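Local coordinates for protein alpha-ketoglutarate-dependent non-heme iron oxygenase EasH (Aspergillus japonicus, PDB 5M0T) that probably oxidises an ergot-alkaloid intermediate on the way to cycloclavine, using non-heme iron(II) and 2-oxoglutarate, at residues G38-D43 / F155-T160; V45-G50 / R88-N93. All coordinates share one frame; numbering follows the deposited sequence.

Contact 1 and contact 2 lie on the same side of the chain's centre, with their own centres about 10 Å apart. Both draw on helix 42-52: the turn leading into it serves contact 1, and its middle serves contact 2. Along the chain the order is 38-43, 45-50, 88-93, 155-160, so contact 2 is nested within the loop that contact 1 closes. They touch each other through Leu159, whose CD1 is 3.9 Å from Phe48 CE2, and through Met40. Buried contact 1 holds the start of helix 42-52 to the sheet strand that carries Leu156 of the 2-oxoglutarate pocket in this cupin-clan oxygenase. Surface contact 2 ties the helix farther along to helix 85-91.

Contact 1 (G38-D43 / F155-T160); sequences GFMSAD and FLTALT. With AKG (2-oxoglutaric acid), chain D.
The Phe39 ring lies against two side chains of strand 152-158, Phe155 and Thr157, which both meet it from the same side. This strand belongs to the mixed sheet of the cupin-type PhyH fold. CG of Phe39 is anti to the backbone N (chi1 175°), which carries the ring toward the strand. Phe39 CZ meets Phe155 CD2 at 3.7 Å. The two rings are close to parallel, with planes 26° apart, but they are slid so far that they barely overlap. Their centroids are 5.4 Å apart. Thr157 divides its two branches: Thr157 OG1 approaches Phe39 CD2 at 3.4 Å, while Thr157 CG2 meets Met40 SD at 3.8 Å. Met40 is extended through chi2 (175°), which carries SD out to the Thr157 methyl. No hydrogen bond crosses between the segments, so the contact rests on van der Waals packing of side chains. Leu156 points the other way, into the 2-oxoglutarate pocket, where its CD1 lies 3.6 Å from C5 of the ligand. Around the contact, Ala201 of strand 201-205 touches Phe39 and Thr157, Phe225 of strand 222-231 packs on Met40 and Thr157, and helix 95-105 covers Phe155 through Leu97 and Leu100.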
loop_
_atom_site.group_PDB
_atom_site.type_symbol
_atom_site.label_atom_id
_atom_site.label_comp_id
_atom_site.label_asym_id
_atom_site.label_seq_id
_atom_site.Cartn_x
_atom_site.Cartn_y
_atom_site.Cartn_z
ATOM N N GLY A 38 -19.046 19.450 15.786
ATOM C CA GLY A 38 -18.221 20.559 15.339
ATOM C C GLY A 38 -16.846 20.145 14.888
ATOM O O GLY A 38 -15.874 20.834 15.178
ATOM N N PHE A 39 -16.750 19.014 14.189
ATOM C CA PHE A 39 -15.462 18.586 13.630
ATOM C C PHE A 39 -14.931 19.671 12.689
ATOM O O PHE A 39 -13.777 20.061 12.772
ATOM C CB PHE A 39 -15.603 17.229 12.916
ATOM C CG PHE A 39 -14.350 16.780 12.218
ATOM C CD1 PHE A 39 -13.211 16.450 12.954
ATOM C CD2 PHE A 39 -14.297 16.714 10.823
ATOM C CE1 PHE A 39 -12.047 16.061 12.315
ATOM C CE2 PHE A 39 -13.139 16.321 10.178
ATOM C CZ PHE A 39 -12.012 16.004 10.924
ATOM N N MET A 40 -15.803 20.140 11.796
ATOM C CA MET A 40 -15.566 21.326 10.990
ATOM C C MET A 40 -16.530 22.399 11.458
ATOM O O MET A 40 -17.657 22.096 11.857
ATOM C CB MET A 40 -15.801 21.019 9.515
ATOM C CG MET A 40 -14.735 20.115 8.905
ATOM S SD MET A 40 -15.090 19.648 7.195
ATOM C CE MET A 40 -15.117 21.225 6.343
ATOM N N SER A 41 -16.089 23.653 11.429
ATOM C CA SER A 41 -16.979 24.787 11.721
ATOM C C SER A 41 -17.947 25.044 10.566
ATOM O O SER A 41 -17.757 24.550 9.444
ATOM C CB SER A 41 -16.170 26.058 11.977
ATOM O OG SER A 41 -15.451 26.420 10.812
ATOM N N ALA A 42 -18.969 25.847 10.847
ATOM C CA ALA A 42 -19.934 26.276 9.828
ATOM C C ALA A 42 -19.237 26.993 8.674
ATOM O O ALA A 42 -19.555 26.746 7.507
ATOM C CB ALA A 42 -20.993 27.171 10.445
ATOM N N ASP A 43 -18.271 27.853 9.006
ATOM C CA ASP A 43 -17.510 28.611 8.005
ATOM C C ASP A 43 -16.666 27.727 7.095
ATOM O O ASP A 43 -16.557 27.994 5.896
ATOM C CB ASP A 43 -16.602 29.646 8.667
ATOM C CG ASP A 43 -15.856 30.486 7.647
ATOM O OD1 ASP A 43 -16.474 31.409 7.081
ATOM O OD2 ASP A 43 -14.665 30.191 7.386
ATOM N N PHE A 155 -13.519 9.685 8.904
ATOM C CA PHE A 155 -14.101 10.917 9.425
ATOM C C PHE A 155 -15.161 11.326 8.431
ATOM O O PHE A 155 -14.830 11.884 7.397
ATOM C CB PHE A 155 -13.053 12.029 9.521
ATOM C CG PHE A 155 -11.931 11.743 10.487
ATOM C CD1 PHE A 155 -10.881 10.913 10.124
ATOM C CD2 PHE A 155 -11.888 12.368 11.734
ATOM C CE1 PHE A 155 -9.836 10.667 10.999
ATOM C CE2 PHE A 155 -10.845 12.123 12.620
ATOM C CZ PHE A 155 -9.818 11.278 12.252
ATOM N N LEU A 156 -16.430 11.044 8.720
ATOM C CA LEU A 156 -17.505 11.313 7.771
ATOM C C LEU A 156 -18.276 12.549 8.193
ATOM O O LEU A 156 -19.109 12.499 9.096
ATOM C CB LEU A 156 -18.421 10.094 7.615
ATOM C CG LEU A 156 -19.286 10.100 6.327
ATOM C CD1 LEU A 156 -19.817 8.708 5.984
ATOM C CD2 LEU A 156 -20.450 11.082 6.403
ATOM N N THR A 157 -18.017 13.658 7.516
ATOM C CA THR A 157 -18.563 14.939 7.911
ATOM C C THR A 157 -19.866 15.232 7.165
ATOM O O THR A 157 -19.954 15.046 5.952
ATOM C CB THR A 157 -17.543 16.060 7.629
ATOM O OG1 THR A 157 -16.286 15.720 8.215
ATOM C CG2 THR A 157 -18.032 17.386 8.162
ATOM N N ALA A 158 -20.861 15.715 7.904
ATOM C CA ALA A 158 -22.103 16.194 7.327
ATOM C C ALA A 158 -21.888 17.592 6.721
ATOM O O ALA A 158 -21.472 18.520 7.408
ATOM C CB ALA A 158 -23.201 16.218 8.381
ATOM N N LEU A 159 -22.156 17.723 5.426
ATOM C CA LEU A 159 -22.066 19.006 4.732
ATOM C C LEU A 159 -23.422 19.652 4.506
ATOM O O LEU A 159 -23.472 20.806 4.074
ATOM C CB LEU A 159 -21.339 18.836 3.399
ATOM C CG LEU A 159 -19.896 18.335 3.469
ATOM C CD1 LEU A 159 -19.324 18.155 2.072
ATOM C CD2 LEU A 159 -19.026 19.286 4.293
ATOM N N THR A 160 -24.495 18.887 4.737
ATOM C CA THR A 160 -25.852 19.398 4.893
ATOM C C THR A 160 -26.385 18.794 6.191
ATOM O O THR A 160 -25.701 17.981 6.814
ATOM C CB THR A 160 -26.781 18.908 3.768
ATOM O OG1 THR A 160 -26.821 17.475 3.778
ATOM C CG2 THR A 160 -26.320 19.395 2.406
HETATM C C1 AKG D . -19.017 3.928 1.854
HETATM O O1 AKG D . -18.135 3.117 2.130
HETATM O O2 AKG D . -19.303 4.323 0.636
HETATM C C2 AKG D . -19.900 4.599 2.916
HETATM O O5 AKG D . -20.025 4.039 3.988
HETATM C C3 AKG D . -20.564 5.925 2.648
HETATM C C4 AKG D . -21.507 6.343 3.764
HETATM C C5 AKG D . -22.215 7.648 3.524
HETATM O O3 AKG D . -21.788 8.367 2.512
HETATM O O4 AKG D . -23.123 8.006 4.239
#

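Contact 2 (V45-G50 / R88-N93); sequences VRRFNG and RDELMN
Arg47 and Glu90 form a salt bridge between two helices, 42-52 and 85-91, on the outside of the cupin-type fold. It is an end-on, nearly coplanar pairing through NH1 and NH2 of the arginine, with planes 19° apart. Its two arms differ in strength. The tight one runs from Arg47 NH1 to Glu90 OE2, 2.7 Å long and almost straight at 178°. It uses the syn side of the carboxylate oxygen and lies in the guanidinium plane. The second, from Arg47 NH2 to Glu90 OE1, is weak at 3.4 Å. Arg47 is exposed, and its chain bends at chi3 (-63°) on the way to the acid. Asp43, one turn earlier, takes its NE in another salt bridge, so two acids restrain the guanidinium. Glu90 OE1 also accepts a hydrogen bond from Gln44. The close contact is thus this ion pair on the solvent side. The buried side is looser: Phe48 and Leu91 point toward the opposite segments without touching, and Leu86 and Phe225 pack on both. Phe48 stacks on the Phe225 ring. Helix 85-91 includes a wider pi-type turn at 88-91. Beyond it, Asn93 ND2 donates to Asp89 O at 2.7 Å, approaching from above the carbonyl plane.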
loop_
_atom_site.group_PDB
_atom_site.type_symbol
_atom_site.label_atom_id
_atom_site.label_comp_id
_atom_site.label_asym_id
_atom_site.label_seq_id
_atom_site.Cartn_x
_atom_site.Cartn_y
_atom_site.Cartn_z
ATOM N N VAL A 45 -17.437 24.536 6.409
ATOM C CA VAL A 45 -18.393 23.797 5.585
ATOM C C VAL A 45 -18.835 24.645 4.383
ATOM O O VAL A 45 -18.845 24.150 3.250
ATOM C CB VAL A 45 -19.614 23.317 6.416
ATOM C CG1 VAL A 45 -20.725 22.758 5.523
ATOM C CG2 VAL A 45 -19.173 22.265 7.430
ATOM N N ARG A 46 -19.173 25.913 4.637
ATOM C CA ARG A 46 -19.530 26.865 3.576
ATOM C C ARG A 46 -18.430 26.986 2.518
ATOM O O ARG A 46 -18.706 26.843 1.320
ATOM C CB ARG A 46 -19.849 28.257 4.148
ATOM N N ARG A 47 -17.195 27.225 2.962
ATOM C CA ARG A 47 -16.059 27.374 2.043
ATOM C C ARG A 47 -15.721 26.080 1.299
ATOM O O ARG A 47 -15.463 26.119 0.098
ATOM C CB ARG A 47 -14.811 27.932 2.758
ATOM C CG ARG A 47 -14.843 29.443 2.934
ATOM C CD ARG A 47 -13.557 29.981 3.531
ATOM N NE ARG A 47 -13.321 29.467 4.887
ATOM C CZ ARG A 47 -12.296 28.700 5.276
ATOM N NH1 ARG A 47 -11.333 28.321 4.434
ATOM N NH2 ARG A 47 -12.218 28.317 6.549
ATOM N N PHE A 48 -15.734 24.945 1.997
ATOM C CA PHE A 48 -15.510 23.650 1.350
ATOM C C PHE A 48 -16.576 23.376 0.283
ATOM O O PHE A 48 -16.241 23.039 -0.846
ATOM C CB PHE A 48 -15.481 22.509 2.378
ATOM C CG PHE A 48 -15.097 21.175 1.792
ATOM C CD1 PHE A 48 -13.832 20.985 1.255
ATOM C CD2 PHE A 48 -15.998 20.113 1.773
ATOM C CE1 PHE A 48 -13.469 19.771 0.707
ATOM C CE2 PHE A 48 -15.638 18.893 1.234
ATOM C CZ PHE A 48 -14.375 18.720 0.704
ATOM N N ASN A 49 -17.848 23.553 0.640
ATOM C CA ASN A 49 -18.951 23.448 -0.335
ATOM C C ASN A 49 -18.757 24.352 -1.554
ATOM O O ASN A 49 -18.943 23.895 -2.680
ATOM C CB ASN A 49 -20.315 23.726 0.322
ATOM C CG ASN A 49 -20.839 22.531 1.114
ATOM O OD1 ASN A 49 -20.554 21.379 0.790
ATOM N ND2 ASN A 49 -21.600 22.808 2.167
ATOM N N GLY A 50 -18.369 25.611 -1.329
ATOM C CA GLY A 50 -18.054 26.540 -2.419
ATOM C C GLY A 50 -17.027 25.992 -3.400
ATOM O O GLY A 50 -17.238 26.046 -4.612
ATOM N N ARG A 88 -6.420 20.330 1.275
ATOM C CA ARG A 88 -4.964 20.314 1.292
ATOM C C ARG A 88 -4.341 20.967 2.533
ATOM O O ARG A 88 -3.438 20.397 3.109
ATOM C CB ARG A 88 -4.420 21.001 0.039
ATOM C CG ARG A 88 -4.599 20.194 -1.238
ATOM C CD ARG A 88 -3.744 20.766 -2.360
ATOM N NE ARG A 88 -4.058 22.164 -2.665
ATOM C CZ ARG A 88 -5.095 22.593 -3.384
ATOM N NH1 ARG A 88 -5.994 21.746 -3.887
ATOM N NH2 ARG A 88 -5.239 23.898 -3.581
ATOM N N ASP A 89 -4.847 22.136 2.931
ATOM C CA ASP A 89 -4.208 22.996 3.953
ATOM C C ASP A 89 -4.818 22.901 5.356
ATOM O O ASP A 89 -4.086 22.929 6.336
ATOM C CB ASP A 89 -4.275 24.458 3.523
ATOM C CG ASP A 89 -3.563 24.737 2.215
ATOM O OD1 ASP A 89 -2.969 23.815 1.620
ATOM O OD2 ASP A 89 -3.603 25.914 1.776
ATOM N N GLU A 90 -6.144 22.818 5.455
ATOM C CA GLU A 90 -6.828 22.820 6.751
ATOM C C GLU A 90 -7.036 21.396 7.270
ATOM O O GLU A 90 -6.580 21.066 8.356
ATOM C CB GLU A 90 -8.148 23.606 6.671
ATOM C CG GLU A 90 -7.967 25.001 6.055
ATOM C CD GLU A 90 -9.145 25.965 6.236
ATOM O OE1 GLU A 90 -9.874 25.903 7.253
ATOM O OE2 GLU A 90 -9.329 26.824 5.349
ATOM N N LEU A 91 -7.672 20.543 6.477
ATOM C CA LEU A 91 -7.993 19.174 6.914
ATOM C C LEU A 91 -6.776 18.244 7.028
ATOM O O LEU A 91 -6.660 17.485 8.002
ATOM C CB LEU A 91 -9.035 18.545 5.999
ATOM C CG LEU A 91 -10.378 19.267 6.006
ATOM C CD1 LEU A 91 -11.266 18.686 4.913
ATOM C CD2 LEU A 91 -11.053 19.173 7.373
ATOM N N MET A 92 -5.868 18.301 6.057
ATOM C CA MET A 92 -4.671 17.470 6.105
ATOM C C MET A 92 -3.644 17.914 7.165
ATOM O O MET A 92 -2.676 17.180 7.399
ATOM C CB MET A 92 -4.014 17.349 4.721
ATOM C CG MET A 92 -4.784 16.487 3.722
ATOM S SD MET A 92 -5.162 14.807 4.295
ATOM C CE MET A 92 -6.818 15.012 4.965
ATOM N N ASN A 93 -3.852 19.073 7.807
ATOM C CA ASN A 93 -3.044 19.494 8.954
ATOM C C ASN A 93 -3.825 19.569 10.269
ATOM O O ASN A 93 -3.329 20.113 11.254
ATOM C CB ASN A 93 -2.442 20.862 8.656
ATOM C CG ASN A 93 -1.461 20.816 7.518
ATOM O OD1 ASN A 93 -0.370 20.226 7.646
ATOM N ND2 ASN A 93 -1.831 21.428 6.395
#